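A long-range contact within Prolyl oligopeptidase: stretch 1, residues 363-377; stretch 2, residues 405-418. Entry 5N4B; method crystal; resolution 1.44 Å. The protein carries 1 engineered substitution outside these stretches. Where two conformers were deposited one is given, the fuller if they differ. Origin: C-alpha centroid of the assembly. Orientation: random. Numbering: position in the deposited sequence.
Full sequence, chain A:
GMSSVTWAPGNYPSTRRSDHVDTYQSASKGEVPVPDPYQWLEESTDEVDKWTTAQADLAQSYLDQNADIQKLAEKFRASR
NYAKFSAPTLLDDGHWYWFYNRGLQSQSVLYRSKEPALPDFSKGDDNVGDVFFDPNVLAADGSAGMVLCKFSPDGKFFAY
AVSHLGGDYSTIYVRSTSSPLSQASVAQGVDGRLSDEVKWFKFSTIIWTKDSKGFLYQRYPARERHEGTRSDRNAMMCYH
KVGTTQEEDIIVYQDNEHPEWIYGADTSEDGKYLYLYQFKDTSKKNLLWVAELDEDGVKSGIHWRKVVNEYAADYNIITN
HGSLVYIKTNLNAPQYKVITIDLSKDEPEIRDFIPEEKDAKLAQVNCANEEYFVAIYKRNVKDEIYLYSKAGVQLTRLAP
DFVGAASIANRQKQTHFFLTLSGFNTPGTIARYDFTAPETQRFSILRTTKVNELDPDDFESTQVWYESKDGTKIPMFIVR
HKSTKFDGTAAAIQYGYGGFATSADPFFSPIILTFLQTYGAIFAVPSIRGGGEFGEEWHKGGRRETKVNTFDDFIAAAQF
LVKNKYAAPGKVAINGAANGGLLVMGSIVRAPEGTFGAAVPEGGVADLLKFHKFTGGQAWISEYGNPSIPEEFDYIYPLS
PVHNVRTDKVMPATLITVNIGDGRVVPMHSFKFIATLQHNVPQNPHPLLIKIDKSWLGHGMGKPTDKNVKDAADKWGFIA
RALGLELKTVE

Stretch 1 363-377: AQVNCANEEYFVAIY
Stretch 2 (405-418) AASIANRQKQTHFF

The shortest direct hydrogen bond of this contact joins the two turns: Glu-370 N donates to Gln-412 O at 2.8 Å (N-H...O 153°). Gln-412 NE2 returns a bond to Glu-370 OE1, 3.2 Å and linear at 180°; Glu-370 reaches it with chi1 and chi2 both m, its CA-to-CB bond pointing away. Gln-412 (chi1 t, chi2 t) lies within a type I turn from Arg-411 to Gln-414, closed by Gln-414 N to Arg-411 O at 3.0 Å. Opposite it, Asn-369 (phi/psi 51/45) and Glu-370 (69/-38) take positive phi in the link between strands 363-368 and 372-377.

Farther along, side-chain amides do the bridging. Asn-410 (chi1 p) accepts at OD1 from Asn-366 ND2 (2.9 Å, 160°) and donates through ND2 to Cys-367 O (2.9 Å, 161°). Gln-364, extended with chi1 and chi2 t, mimics a strand edge: OE1 receives Ile-408 N at 3.0 Å and NE2 donates to Ile-408 O at 3.3 Å.

These amides span a gap between hairpins rather than a continuous sheet. Strand 405-409 runs 24° from strand 363-368 and 160° from strand 372-377, with axes 7.8 Å away in both cases; CA atoms of Asn-366 and Ile-408 are 7.2 Å apart, whereas those of Ala-368 and Gln-412 close to 4.5 Å. Each hairpin is paired internally, as in Val-374 N to Asn-366 O (2.8 Å) and Phe-418 N to Ala-409 O (2.9 Å).

Packing completes the contact. Ile-408 (chi1 m, chi2 t) places CD1 3.6 Å from Val-374 CG1, while its CG1 meets Ile-376 CD1 at 3.6 Å. Val-374 CG2 sits 3.6 Å from the Phe-417 ring centroid, 14° off the normal, hence over the face. Ala-368 CB approaches Phe-417 CD2 obliquely at 3.9 Å.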

# COMPACT_ATOMS: atom_id res chain seq x y z
N ALA A 363 3.20 -14.70 7.47
CA ALA A 363 3.19 -13.50 6.63
C ALA A 363 4.33 -13.44 5.63
O ALA A 363 4.16 -12.88 4.54
CB ALA A 363 3.25 -12.26 7.53
N GLN A 364 5.50 -13.95 5.99
CA GLN A 364 6.68 -13.88 5.13
C GLN A 364 7.64 -15.01 5.51
O GLN A 364 7.80 -15.30 6.70
CB GLN A 364 7.37 -12.53 5.34
CG GLN A 364 8.49 -12.27 4.32
CD GLN A 364 9.29 -10.99 4.54
OE1 GLN A 364 9.15 -10.27 5.51
NE2 GLN A 364 10.24 -10.78 3.66
N VAL A 365 8.31 -15.60 4.51
CA VAL A 365 9.37 -16.58 4.75
C VAL A 365 10.45 -16.32 3.73
O VAL A 365 10.16 -16.32 2.52
CB VAL A 365 8.90 -18.05 4.63
CG1 VAL A 365 10.06 -18.99 4.93
CG2 VAL A 365 7.79 -18.39 5.58
N ASN A 366 11.69 -16.16 4.21
CA ASN A 366 12.87 -16.00 3.36
C ASN A 366 13.89 -17.09 3.68
O ASN A 366 14.09 -17.46 4.84
CB ASN A 366 13.54 -14.66 3.56
CG ASN A 366 12.73 -13.49 3.06
OD1 ASN A 366 11.50 -13.53 2.86
ND2 ASN A 366 13.43 -12.39 2.86
N CYS A 367 14.55 -17.63 2.67
CA CYS A 367 15.68 -18.50 2.91
C CYS A 367 16.92 -17.64 3.12
O CYS A 367 17.14 -16.68 2.37
CB CYS A 367 15.87 -19.39 1.69
SG CYS A 367 17.22 -20.58 1.79
N ALA A 368 17.70 -17.99 4.11
CA ALA A 368 18.88 -17.23 4.52
C ALA A 368 20.05 -18.17 4.73
O ALA A 368 19.91 -19.31 5.21
CB ALA A 368 18.62 -16.47 5.81
N ASN A 369 21.24 -17.67 4.41
CA ASN A 369 22.47 -18.43 4.62
C ASN A 369 22.33 -19.82 4.00
O ASN A 369 22.68 -20.84 4.63
CB ASN A 369 22.86 -18.51 6.09
CG ASN A 369 24.25 -19.08 6.32
OD1 ASN A 369 25.14 -18.92 5.48
ND2 ASN A 369 24.45 -19.73 7.48
N GLU A 370 21.81 -19.84 2.79
CA GLU A 370 21.64 -21.01 1.93
C GLU A 370 20.62 -22.05 2.38
O GLU A 370 19.94 -22.62 1.52
CB GLU A 370 22.96 -21.72 1.66
CG GLU A 370 23.97 -20.89 0.83
CD GLU A 370 23.61 -20.66 -0.67
OE1 GLU A 370 22.45 -20.81 -1.11
OE2 GLU A 370 24.54 -20.27 -1.43
N GLU A 371 20.50 -22.31 3.68
CA GLU A 371 19.73 -23.47 4.14
C GLU A 371 18.74 -23.17 5.26
O GLU A 371 17.97 -24.07 5.62
CB GLU A 371 20.68 -24.59 4.59
CG GLU A 371 21.52 -24.30 5.77
CD GLU A 371 22.29 -25.55 6.22
OE1 GLU A 371 23.08 -26.08 5.40
OE2 GLU A 371 22.06 -26.02 7.37
N TYR A 372 18.78 -21.99 5.85
CA TYR A 372 17.91 -21.63 6.95
C TYR A 372 16.70 -20.87 6.41
O TYR A 372 16.67 -20.38 5.28
CB TYR A 372 18.62 -20.75 7.98
CG TYR A 372 19.74 -21.39 8.74
CD1 TYR A 372 20.98 -21.55 8.16
CD2 TYR A 372 19.54 -21.82 10.03
CE1 TYR A 372 22.03 -22.16 8.90
CE2 TYR A 372 20.56 -22.41 10.77
CZ TYR A 372 21.80 -22.58 10.19
OH TYR A 372 22.85 -23.17 10.90
N PHE A 373 15.68 -20.77 7.24
CA PHE A 373 14.49 -20.01 6.89
C PHE A 373 14.18 -19.04 8.01
O PHE A 373 14.24 -19.40 9.18
CB PHE A 373 13.30 -20.91 6.61
CG PHE A 373 13.51 -21.84 5.46
CD1 PHE A 373 13.20 -21.43 4.18
CD2 PHE A 373 14.08 -23.07 5.65
CE1 PHE A 373 13.41 -22.26 3.10
CE2 PHE A 373 14.27 -23.91 4.56
CZ PHE A 373 13.95 -23.52 3.31
N VAL A 374 13.83 -17.81 7.65
CA VAL A 374 13.38 -16.78 8.59
C VAL A 374 11.90 -16.58 8.29
O VAL A 374 11.52 -16.41 7.13
CB VAL A 374 14.18 -15.49 8.45
CG1 VAL A 374 13.82 -14.49 9.54
CG2 VAL A 374 15.70 -15.76 8.46
N ALA A 375 11.06 -16.65 9.34
CA ALA A 375 9.61 -16.58 9.19
C ALA A 375 9.08 -15.47 10.07
O ALA A 375 9.50 -15.30 11.21
CB ALA A 375 8.98 -17.89 9.66
N ILE A 376 8.10 -14.74 9.54
CA ILE A 376 7.34 -13.76 10.31
C ILE A 376 5.93 -14.29 10.41
O ILE A 376 5.28 -14.57 9.38
CB ILE A 376 7.38 -12.37 9.70
CG1 ILE A 376 8.80 -11.83 9.81
CG2 ILE A 376 6.38 -11.43 10.44
CD1 ILE A 376 8.99 -10.58 9.04
N TYR A 377 5.47 -14.45 11.65
CA TYR A 377 4.09 -14.78 11.98
C TYR A 377 3.41 -13.55 12.51
O TYR A 377 3.98 -12.78 13.32
CB TYR A 377 4.03 -15.86 13.04
CG TYR A 377 4.25 -17.23 12.50
CD1 TYR A 377 3.18 -17.92 11.97
CD2 TYR A 377 5.49 -17.83 12.51
CE1 TYR A 377 3.34 -19.21 11.43
CE2 TYR A 377 5.65 -19.11 12.02
CZ TYR A 377 4.57 -19.77 11.47
OH TYR A 377 4.84 -21.02 10.95
N ALA A 405 5.23 -4.26 13.57
CA ALA A 405 5.29 -4.88 12.26
C ALA A 405 6.74 -5.09 11.86
O ALA A 405 7.61 -4.23 12.12
CB ALA A 405 4.60 -4.02 11.19
N ALA A 406 7.03 -6.23 11.24
CA ALA A 406 8.39 -6.61 10.88
C ALA A 406 8.47 -7.09 9.43
O ALA A 406 7.51 -7.66 8.90
CB ALA A 406 8.87 -7.70 11.77
N SER A 407 9.60 -6.86 8.80
CA SER A 407 9.91 -7.43 7.49
C SER A 407 11.35 -7.92 7.45
O SER A 407 12.19 -7.45 8.22
CB SER A 407 9.81 -6.39 6.39
OG SER A 407 8.59 -5.73 6.41
N ILE A 408 11.61 -8.90 6.57
CA ILE A 408 12.93 -9.50 6.40
C ILE A 408 13.52 -8.94 5.13
O ILE A 408 12.83 -8.87 4.12
CB ILE A 408 12.86 -11.02 6.30
CG1 ILE A 408 12.05 -11.65 7.42
CG2 ILE A 408 14.29 -11.62 6.28
CD1 ILE A 408 11.57 -13.04 7.08
N ALA A 409 14.81 -8.66 5.15
CA ALA A 409 15.59 -8.27 3.98
C ALA A 409 16.88 -9.08 3.95
O ALA A 409 17.66 -9.07 4.91
CB ALA A 409 15.95 -6.79 4.05
N ASN A 410 17.12 -9.75 2.84
CA ASN A 410 18.31 -10.56 2.73
C ASN A 410 18.52 -11.04 1.29
O ASN A 410 17.65 -10.90 0.42
CB ASN A 410 18.28 -11.76 3.67
CG ASN A 410 17.45 -12.89 3.18
OD1 ASN A 410 16.31 -12.72 2.78
ND2 ASN A 410 18.03 -14.07 3.18
N ARG A 411 19.68 -11.66 1.11
CA ARG A 411 20.02 -12.42 -0.09
C ARG A 411 20.42 -13.80 0.40
O ARG A 411 21.32 -13.94 1.22
CB ARG A 411 21.15 -11.74 -0.87
CG ARG A 411 20.78 -10.32 -1.31
CD ARG A 411 21.93 -9.66 -2.11
NE ARG A 411 22.08 -10.32 -3.39
CZ ARG A 411 23.18 -10.31 -4.11
NH1 ARG A 411 24.25 -9.65 -3.71
NH2 ARG A 411 23.22 -10.99 -5.24
N GLN A 412 19.75 -14.81 -0.16
CA GLN A 412 19.89 -16.20 0.30
C GLN A 412 21.34 -16.67 0.44
O GLN A 412 21.68 -17.38 1.38
CB GLN A 412 19.14 -17.13 -0.66
CG GLN A 412 19.34 -18.60 -0.31
CD GLN A 412 18.62 -19.46 -1.31
OE1 GLN A 412 17.43 -19.28 -1.56
NE2 GLN A 412 19.34 -20.44 -1.87
N LYS A 413 22.20 -16.33 -0.51
CA LYS A 413 23.55 -16.86 -0.48
C LYS A 413 24.43 -16.27 0.62
O LYS A 413 25.51 -16.81 0.89
CB LYS A 413 24.22 -16.71 -1.85
CG LYS A 413 24.61 -15.27 -2.20
CD LYS A 413 25.11 -15.20 -3.63
CE LYS A 413 25.42 -13.77 -4.03
NZ LYS A 413 25.86 -13.78 -5.48
N GLN A 414 24.02 -15.17 1.23
CA GLN A 414 24.84 -14.45 2.17
C GLN A 414 24.69 -14.98 3.58
O GLN A 414 23.72 -15.68 3.90
CB GLN A 414 24.51 -12.94 2.09
CG GLN A 414 24.85 -12.37 0.76
CD GLN A 414 24.49 -10.91 0.59
OE1 GLN A 414 23.64 -10.37 1.25
NE2 GLN A 414 25.13 -10.28 -0.39
N THR A 415 25.65 -14.62 4.43
CA THR A 415 25.70 -15.13 5.79
C THR A 415 25.04 -14.22 6.82
O THR A 415 25.32 -14.37 8.01
CB THR A 415 27.15 -15.34 6.22
OG1 THR A 415 27.86 -14.10 6.10
CG2 THR A 415 27.80 -16.46 5.35
N HIS A 416 24.20 -13.30 6.38
CA HIS A 416 23.47 -12.39 7.27
C HIS A 416 22.08 -12.19 6.71
O HIS A 416 21.79 -12.46 5.55
CB HIS A 416 24.17 -11.02 7.43
CG HIS A 416 24.15 -10.22 6.18
ND1 HIS A 416 25.13 -10.33 5.21
CD2 HIS A 416 23.23 -9.36 5.70
CE1 HIS A 416 24.80 -9.55 4.19
NE2 HIS A 416 23.65 -8.96 4.47
N PHE A 417 21.21 -11.66 7.55
CA PHE A 417 19.96 -11.07 7.12
C PHE A 417 19.65 -9.88 8.02
O PHE A 417 20.22 -9.72 9.11
CB PHE A 417 18.79 -12.06 7.10
CG PHE A 417 18.45 -12.71 8.42
CD1 PHE A 417 17.53 -12.13 9.25
CD2 PHE A 417 19.01 -13.94 8.77
CE1 PHE A 417 17.20 -12.77 10.47
CE2 PHE A 417 18.69 -14.56 9.96
CZ PHE A 417 17.79 -13.97 10.80
N PHE A 418 18.71 -9.04 7.57
CA PHE A 418 18.21 -7.93 8.34
C PHE A 418 16.72 -8.07 8.60
O PHE A 418 15.96 -8.73 7.88
CB PHE A 418 18.41 -6.58 7.62
CG PHE A 418 19.82 -6.26 7.37
CD1 PHE A 418 20.63 -5.80 8.40
CD2 PHE A 418 20.38 -6.46 6.12
CE1 PHE A 418 21.97 -5.55 8.18
CE2 PHE A 418 21.75 -6.17 5.91
CZ PHE A 418 22.50 -5.76 6.94
O HOH W 1 6.70 -9.34 6.92
O HOH W 2 12.35 -10.23 1.12
O HOH W 3 20.86 -14.60 3.89
O HOH W 4 25.98 -18.68 2.98
O HOH W 5 26.62 -18.90 -0.50